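Local coordinates for lipoprotein (Mycoplasma mycoides subsp. capri, PDB 7ADK) that probably serves as the surface protease MIP, a PA-clan peptidase that works with its partner MIB to promote dissociation of antibody from antigen, at residues Arg186-Arg190 with Asp248-Ser252; Phe507-Ile513 with Gln807-Ile811; Lys625-Ser631 with Lys693-Phe697. All coordinates share one frame. Residue numbers count along the deposited sequence, not the author numbering.

Contact 1 (Arg186-Arg190 with Asp248-Ser252); sequences RYMTR and DGKVS
This is helix-on-loop packing: helix 176-192, through R186-R190, lies on the long loop between helix 220-226 and strand 289-293. The helix is kinked where R186 N and T189 N lack the regular bond to the preceding turn. R190 N bonds R186 O at 3.3 Å; T189 N makes only a weak 3.3 Å bond to R186 O. T189, in the p rotamer, adds a bond from OG1 to R186 O at 3.1 Å. D248-S252 is irregular but extended. The closest CA atoms are those of Y187 and S252, 8.2 Å apart, so side chains bridge the gap.

Two side chains, one helical turn apart, do this. Y187 is in the t rotamer, and its ring reaches across to the loop. The ring edge meets a carbonyl, with Y187 CE1 3.5 Å from V251 O. Y187 OH lies 3.4 Å from K250 CD and 3.4 Å from G249 O. Q700 NE2, from the loop that also carries Y699, hydrogen-bonds both Y187 OH and V251 O, and so ties the segments together.

R190 has its CA-CB bond toward the loop and takes chi1 p, chi2 t and chi3 m. The guanidinium has V251 N over one face and G249 O at its edge, with R190 NH1 3.9 Å from G249 O. No clear hydrogen bond crosses between the segments.

K250 has its CA-CB bond away from the helix. Its m, m, t, m chain folds back along its own loop, so that K250 NZ bonds D248 O at 3.0 Å; S227 is a second partner. V251 takes t, which places V251 CG2 3.7 Å from R190 NH2.

Contact 2 (Phe507-Ile513 with Gln807-Ile811); sequences FHATDFI and QYDLI
A buried apolar junction between two beta sheets is formed here, consistent with the double-barrel fold of PA-clan peptidases. F507-I513 starts at the end of strand 503-507, in the antiparallel sheet, and continues as a loop. Q807-I811 starts in strand 807-809, an element of the mixed sheet, and then turns. The segments run in roughly opposite directions. A509 CA faces L810 CA at 7.1 Å, and I513 CA faces Y808 CA at 7.9 Å. No hydrogen bond joins them.

The loop bends through two residues with left-handed backbone angles, A509 (49/36) and D511 (55/34). F507, A509 and F512 have CA-CB bonds toward the other segment, as do Y808 and L810.

F512 and Y808 both take chi1 p. They form a T-shaped pair, the edge of F512 toward the face of Y808. The ring centroids are 4.7 Å apart and the planes meet at 58°. The closest atoms are F512 CE1 and Y808 CG, at 3.6 Å. Y808 OH is held by the backbone N of L745. I513, in the m, m rotamer, brings I513 CD1 4.2 Å from Y808 CB.

L810 is p, p and fills the space between three side chains. L810 CD2 is 4.0 Å from A509 CB and lies over a face of the F512 ring, 4.4 Å from F512 CE2. F507, in chi1 t, sets F507 CZ 4.2 Å from L810 CB and F507 CE2 3.2 Å from L810 O.

The strand ends in an Asx turn: D809 OD1 accepts from I811 N at 2.9 Å.

Contact 3 (Lys625-Ser631 with Lys693-Phe697); sequences KYNDLDS and KGNFF
In this loop-to-loop packing of the DUF31 peptidase region, a loop before helix 651-655 meets the loop between helix 688-691 and strand 712-714. A buried lysine and a single antiparallel bridge join them. K625-D628 is a type I beta turn. K625 O lies 3.6 Å from K693 CE, and K625 NZ sits at the edge of the F696 ring, 4.2 Å from F696 CE2. The turn presents carbonyls to K693: its NZ bonds Y626 O at 2.9 Å and D628 O at 2.7 Å. K693 curls through m, m, m, t to get there.

D628 CB is 4.0 Å from F696 CE1. After the turn the chain is extended. L629 O meets the F696 ring edge, 3.4 Å from F696 CE1.

D630, in chi1 m, completes the lysine site. D630 OD2 forms a salt bridge with K693 NZ at 2.8 Å, and D630 OD1 accepts a weak bond from G694 N at 2.9 Å. R274 is a second cation on this carboxylate. A side chain at G694 would clash with D630 CB and S631 O.

S631 and N695 form a hydrogen-bonded pair. S631 N donates a hydrogen bond to N695 O at 2.8 Å, and N695 N returns a weak 3.3 Å bond to S631 O.

Around the contact, Y626 packs on helix 688-691, while L629 and S631 rest on strand 761-765.

The three contacts differ in chemistry as they do in place. Contact 1 is partly buried, with an exposed arginine and a buried tyrosine, and binds a helix to a loop without a clear direct hydrogen bond. Contact 2 is fully buried and apolar, joining elements of the two sheets through rings and aliphatic groups. Contact 3 is also buried but mainly polar, with the F696 ring packed alongside. Contacts 1 and 3, with nearest atoms about 9 Å apart, are linked through one loop: it supplies K693-F697 to contact 3 and, a few residues on, Q700 to contact 1. Contact 2 shares no segment with either; its centre is 28 Å from that of contact 3.

Contact 1 (Arg186-Arg190 with Asp248-Ser252)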
# COMPACT_ATOMS: atom_id res chain seq x y z
N ARG B 186 -32.26 -1.95 -19.48
CA ARG B 186 -31.51 -2.87 -18.60
C ARG B 186 -31.28 -2.27 -17.22
O ARG B 186 -31.50 -2.94 -16.22
CB ARG B 186 -30.19 -3.25 -19.28
CG ARG B 186 -30.47 -4.09 -20.49
CD ARG B 186 -29.34 -4.41 -21.42
NE ARG B 186 -29.75 -5.38 -22.44
CZ ARG B 186 -30.75 -5.27 -23.30
NH1 ARG B 186 -31.35 -4.15 -23.54
NH2 ARG B 186 -31.18 -6.32 -23.92
N TYR B 187 -30.96 -0.99 -17.15
CA TYR B 187 -30.83 -0.26 -15.91
C TYR B 187 -32.15 -0.21 -15.15
O TYR B 187 -32.20 -0.42 -13.94
CB TYR B 187 -30.31 1.15 -16.22
CG TYR B 187 -29.76 1.85 -15.00
CD1 TYR B 187 -28.45 1.56 -14.59
CD2 TYR B 187 -30.53 2.78 -14.29
CE1 TYR B 187 -27.91 2.19 -13.45
CE2 TYR B 187 -30.00 3.42 -13.16
CZ TYR B 187 -28.69 3.12 -12.74
OH TYR B 187 -28.17 3.73 -11.66
N MET B 188 -33.25 0.01 -15.86
CA MET B 188 -34.60 0.03 -15.28
C MET B 188 -35.10 -1.32 -14.74
O MET B 188 -35.94 -1.30 -13.85
CB MET B 188 -35.60 0.59 -16.30
CG MET B 188 -35.46 2.09 -16.51
SD MET B 188 -35.58 3.11 -15.03
CE MET B 188 -37.10 2.52 -14.26
N THR B 189 -34.61 -2.48 -15.20
CA THR B 189 -35.02 -3.79 -14.67
C THR B 189 -34.19 -4.21 -13.46
O THR B 189 -34.76 -4.75 -12.51
CB THR B 189 -35.01 -4.89 -15.75
OG1 THR B 189 -33.73 -5.05 -16.28
CG2 THR B 189 -35.98 -4.58 -16.86
N ARG B 190 -32.89 -3.87 -13.38
CA ARG B 190 -32.14 -3.97 -12.11
C ARG B 190 -32.71 -3.03 -11.04
O ARG B 190 -32.79 -3.39 -9.87
CB ARG B 190 -30.61 -3.80 -12.28
CG ARG B 190 -30.15 -2.41 -12.73
CD ARG B 190 -28.64 -2.15 -12.65
NE ARG B 190 -28.10 -2.19 -11.28
CZ ARG B 190 -28.24 -1.30 -10.31
NH1 ARG B 190 -28.90 -0.19 -10.47
NH2 ARG B 190 -27.68 -1.52 -9.16
N ASP B 248 -31.49 5.68 -4.08
CA ASP B 248 -31.43 4.71 -5.18
C ASP B 248 -29.98 4.40 -5.59
O ASP B 248 -29.19 5.31 -5.80
CB ASP B 248 -32.26 5.22 -6.37
CG ASP B 248 -33.65 5.73 -5.98
OD1 ASP B 248 -34.51 4.92 -5.61
OD2 ASP B 248 -33.88 6.95 -6.01
N GLY B 249 -29.64 3.13 -5.73
CA GLY B 249 -28.30 2.66 -6.08
C GLY B 249 -27.91 2.79 -7.56
O GLY B 249 -28.74 3.12 -8.41
N LYS B 250 -26.64 2.52 -7.86
CA LYS B 250 -26.00 2.80 -9.14
C LYS B 250 -24.90 1.77 -9.46
O LYS B 250 -24.14 1.43 -8.57
CB LYS B 250 -25.32 4.18 -9.05
CG LYS B 250 -26.07 5.42 -8.52
CD LYS B 250 -27.07 6.06 -9.46
CE LYS B 250 -27.50 7.44 -8.98
NZ LYS B 250 -28.36 7.40 -7.79
N VAL B 251 -24.72 1.40 -10.74
CA VAL B 251 -23.56 0.70 -11.37
C VAL B 251 -23.54 1.00 -12.90
O VAL B 251 -24.47 1.67 -13.36
CB VAL B 251 -23.58 -0.84 -11.14
CG1 VAL B 251 -22.22 -1.47 -11.38
CG2 VAL B 251 -24.01 -1.31 -9.75
N SER B 252 -22.54 0.59 -13.69
CA SER B 252 -22.68 0.40 -15.16
C SER B 252 -21.65 -0.56 -15.77
O SER B 252 -20.45 -0.27 -15.80
CB SER B 252 -22.62 1.73 -15.92
OG SER B 252 -22.51 1.53 -17.31

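Contact 2 (Phe507-Ile513 with Gln807-Ile811)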
# COMPACT_ATOMS: atom_id res chain seq x y z
N PHE B 507 -14.53 33.00 -1.59
CA PHE B 507 -15.71 32.78 -2.41
C PHE B 507 -16.30 31.41 -2.10
O PHE B 507 -15.54 30.47 -1.91
CB PHE B 507 -15.32 32.96 -3.89
CG PHE B 507 -16.43 32.76 -4.91
CD1 PHE B 507 -17.64 33.45 -4.80
CD2 PHE B 507 -16.26 31.86 -5.98
CE1 PHE B 507 -18.68 33.23 -5.71
CE2 PHE B 507 -17.29 31.65 -6.90
CZ PHE B 507 -18.51 32.32 -6.76
N HIS B 508 -17.63 31.27 -2.03
CA HIS B 508 -18.33 30.03 -1.63
C HIS B 508 -19.36 29.50 -2.64
O HIS B 508 -20.02 28.51 -2.33
CB HIS B 508 -18.93 30.22 -0.23
CG HIS B 508 -18.15 29.64 0.90
ND1 HIS B 508 -17.98 28.31 1.16
CD2 HIS B 508 -17.58 30.33 1.91
CE1 HIS B 508 -17.33 28.20 2.31
NE2 HIS B 508 -17.08 29.41 2.79
N ALA B 509 -19.55 30.16 -3.79
CA ALA B 509 -20.51 29.72 -4.83
C ALA B 509 -21.93 29.39 -4.32
O ALA B 509 -22.60 28.49 -4.82
CB ALA B 509 -19.91 28.60 -5.69
N THR B 510 -22.41 30.14 -3.33
CA THR B 510 -23.77 30.03 -2.79
C THR B 510 -24.70 31.00 -3.49
O THR B 510 -24.41 32.18 -3.66
CB THR B 510 -23.81 30.31 -1.28
OG1 THR B 510 -23.09 31.47 -0.95
CG2 THR B 510 -23.26 29.15 -0.48
N ASP B 511 -25.86 30.50 -3.91
CA ASP B 511 -27.00 31.30 -4.38
C ASP B 511 -26.68 32.26 -5.54
O ASP B 511 -27.27 33.32 -5.72
CB ASP B 511 -27.72 31.93 -3.19
CG ASP B 511 -29.23 32.01 -3.36
OD1 ASP B 511 -29.81 31.29 -4.18
OD2 ASP B 511 -29.85 32.81 -2.65
N PHE B 512 -25.76 31.83 -6.40
CA PHE B 512 -25.16 32.60 -7.50
C PHE B 512 -26.08 32.88 -8.70
O PHE B 512 -25.67 33.61 -9.60
CB PHE B 512 -23.87 31.89 -7.92
CG PHE B 512 -24.09 30.53 -8.55
CD1 PHE B 512 -24.35 30.41 -9.91
CD2 PHE B 512 -24.03 29.39 -7.74
CE1 PHE B 512 -24.51 29.13 -10.47
CE2 PHE B 512 -24.20 28.12 -8.30
CZ PHE B 512 -24.43 27.99 -9.67
N ILE B 513 -27.30 32.34 -8.72
CA ILE B 513 -28.34 32.61 -9.74
C ILE B 513 -29.37 33.66 -9.28
O ILE B 513 -30.15 34.15 -10.09
CB ILE B 513 -29.01 31.26 -10.12
CG1 ILE B 513 -28.02 30.27 -10.75
CG2 ILE B 513 -30.21 31.38 -11.06
CD1 ILE B 513 -27.29 30.74 -12.00
N GLN B 807 -27.38 29.93 -17.50
CA GLN B 807 -26.09 30.29 -18.07
C GLN B 807 -25.29 31.14 -17.08
O GLN B 807 -25.73 32.20 -16.65
CB GLN B 807 -26.33 31.02 -19.39
CG GLN B 807 -25.04 31.45 -20.07
CD GLN B 807 -25.31 32.50 -21.11
OE1 GLN B 807 -25.24 33.69 -20.83
NE2 GLN B 807 -25.67 32.14 -22.32
N TYR B 808 -24.09 30.69 -16.73
CA TYR B 808 -23.28 31.28 -15.69
C TYR B 808 -21.79 30.98 -15.88
O TYR B 808 -21.41 29.97 -16.45
CB TYR B 808 -23.78 30.81 -14.31
CG TYR B 808 -23.55 29.35 -13.95
CD1 TYR B 808 -24.55 28.39 -14.15
CD2 TYR B 808 -22.33 28.98 -13.35
CE1 TYR B 808 -24.32 27.05 -13.80
CE2 TYR B 808 -22.10 27.64 -13.01
CZ TYR B 808 -23.08 26.67 -13.25
OH TYR B 808 -22.83 25.37 -12.98
N ASP B 809 -20.94 31.84 -15.34
CA ASP B 809 -19.53 31.56 -15.11
C ASP B 809 -19.16 32.04 -13.71
O ASP B 809 -19.29 33.23 -13.41
CB ASP B 809 -18.72 32.21 -16.23
CG ASP B 809 -17.23 31.86 -16.20
OD1 ASP B 809 -16.67 31.68 -15.09
OD2 ASP B 809 -16.64 31.79 -17.30
N LEU B 810 -18.76 31.13 -12.83
CA LEU B 810 -18.46 31.45 -11.43
C LEU B 810 -16.98 31.80 -11.17
O LEU B 810 -16.62 32.10 -10.04
CB LEU B 810 -19.16 30.49 -10.44
CG LEU B 810 -19.09 28.98 -10.68
CD1 LEU B 810 -17.66 28.50 -10.52
CD2 LEU B 810 -20.00 28.25 -9.72
N ILE B 811 -16.16 31.90 -12.22
CA ILE B 811 -14.81 32.49 -12.19
C ILE B 811 -14.83 33.91 -12.79
O ILE B 811 -14.30 34.83 -12.19
CB ILE B 811 -13.81 31.56 -12.90
CG1 ILE B 811 -13.76 30.15 -12.27
CG2 ILE B 811 -12.40 32.16 -12.97
CD1 ILE B 811 -13.17 30.05 -10.88

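Contact 3 (Lys625-Ser631 with Lys693-Phe697)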
# COMPACT_ATOMS: atom_id res chain seq x y z
N LYS B 625 -7.99 9.54 -32.50
CA LYS B 625 -7.95 9.02 -31.10
C LYS B 625 -6.91 9.76 -30.26
O LYS B 625 -7.20 10.14 -29.13
CB LYS B 625 -7.78 7.49 -31.11
CG LYS B 625 -7.24 6.82 -29.83
CD LYS B 625 -8.13 6.86 -28.59
CE LYS B 625 -7.37 6.24 -27.42
NZ LYS B 625 -8.13 6.17 -26.18
N TYR B 626 -5.73 10.07 -30.79
CA TYR B 626 -4.79 11.02 -30.17
C TYR B 626 -5.42 12.40 -29.95
O TYR B 626 -5.19 13.02 -28.92
CB TYR B 626 -3.55 11.20 -31.05
CG TYR B 626 -2.63 10.02 -31.24
CD1 TYR B 626 -2.06 9.38 -30.13
CD2 TYR B 626 -2.22 9.65 -32.54
CE1 TYR B 626 -1.09 8.37 -30.31
CE2 TYR B 626 -1.26 8.64 -32.72
CZ TYR B 626 -0.69 7.99 -31.61
OH TYR B 626 0.22 7.00 -31.78
N ASN B 627 -6.20 12.88 -30.91
CA ASN B 627 -6.75 14.23 -30.97
C ASN B 627 -8.05 14.41 -30.17
O ASN B 627 -8.62 15.50 -30.19
CB ASN B 627 -6.93 14.64 -32.44
CG ASN B 627 -5.74 14.28 -33.31
OD1 ASN B 627 -5.53 13.13 -33.64
ND2 ASN B 627 -4.93 15.23 -33.69
N ASP B 628 -8.53 13.37 -29.48
CA ASP B 628 -9.57 13.54 -28.47
C ASP B 628 -9.05 14.46 -27.35
O ASP B 628 -7.90 14.34 -26.93
CB ASP B 628 -9.99 12.19 -27.86
CG ASP B 628 -10.77 11.24 -28.77
OD1 ASP B 628 -11.39 11.69 -29.74
OD2 ASP B 628 -10.79 10.03 -28.49
N LEU B 629 -9.90 15.35 -26.84
CA LEU B 629 -9.68 15.97 -25.55
C LEU B 629 -9.84 14.92 -24.44
O LEU B 629 -10.55 13.93 -24.58
CB LEU B 629 -10.59 17.18 -25.34
CG LEU B 629 -9.90 18.51 -25.65
CD1 LEU B 629 -9.49 18.65 -27.10
CD2 LEU B 629 -10.79 19.68 -25.27
N ASP B 630 -9.08 15.17 -23.39
CA ASP B 630 -8.83 14.31 -22.25
C ASP B 630 -9.44 14.96 -21.02
O ASP B 630 -9.44 16.18 -20.90
CB ASP B 630 -7.32 14.24 -22.03
CG ASP B 630 -6.57 13.45 -23.09
OD1 ASP B 630 -6.95 12.29 -23.32
OD2 ASP B 630 -5.55 13.92 -23.63
N SER B 631 -9.89 14.18 -20.06
CA SER B 631 -10.03 14.68 -18.70
C SER B 631 -8.83 14.23 -17.88
O SER B 631 -8.51 13.05 -17.80
CB SER B 631 -11.35 14.26 -18.08
OG SER B 631 -12.47 14.74 -18.80
N LYS B 693 -2.61 9.64 -22.60
CA LYS B 693 -3.95 10.25 -22.62
C LYS B 693 -4.53 10.40 -21.20
O LYS B 693 -4.04 9.80 -20.24
CB LYS B 693 -4.88 9.40 -23.50
CG LYS B 693 -4.50 9.31 -24.98
CD LYS B 693 -4.54 10.62 -25.77
CE LYS B 693 -5.97 11.17 -25.94
NZ LYS B 693 -5.95 12.63 -26.13
N GLY B 694 -5.58 11.21 -21.05
CA GLY B 694 -6.51 11.12 -19.93
C GLY B 694 -7.56 10.02 -20.14
O GLY B 694 -7.40 9.12 -20.95
N ASN B 695 -8.65 10.12 -19.39
CA ASN B 695 -9.87 9.36 -19.63
C ASN B 695 -11.05 10.33 -19.80
O ASN B 695 -10.85 11.53 -19.98
CB ASN B 695 -10.04 8.27 -18.56
CG ASN B 695 -8.96 7.20 -18.60
OD1 ASN B 695 -8.44 6.78 -17.58
ND2 ASN B 695 -8.54 6.70 -19.74
N PHE B 696 -12.27 9.81 -19.85
CA PHE B 696 -13.42 10.49 -20.45
C PHE B 696 -14.63 10.52 -19.51
O PHE B 696 -14.51 10.34 -18.30
CB PHE B 696 -13.71 9.82 -21.80
CG PHE B 696 -12.50 9.65 -22.70
CD1 PHE B 696 -12.07 10.72 -23.49
CD2 PHE B 696 -11.79 8.43 -22.72
CE1 PHE B 696 -10.92 10.59 -24.29
CE2 PHE B 696 -10.65 8.29 -23.53
CZ PHE B 696 -10.21 9.38 -24.30
N PHE B 697 -15.81 10.75 -20.08
CA PHE B 697 -17.09 10.66 -19.40
C PHE B 697 -17.59 9.22 -19.16
O PHE B 697 -17.32 8.30 -19.93
CB PHE B 697 -18.10 11.48 -20.20
CG PHE B 697 -17.73 12.92 -20.47
CD1 PHE B 697 -17.42 13.79 -19.41
CD2 PHE B 697 -17.74 13.41 -21.79
CE1 PHE B 697 -17.10 15.13 -19.67
CE2 PHE B 697 -17.49 14.77 -22.03
CZ PHE B 697 -17.16 15.62 -20.97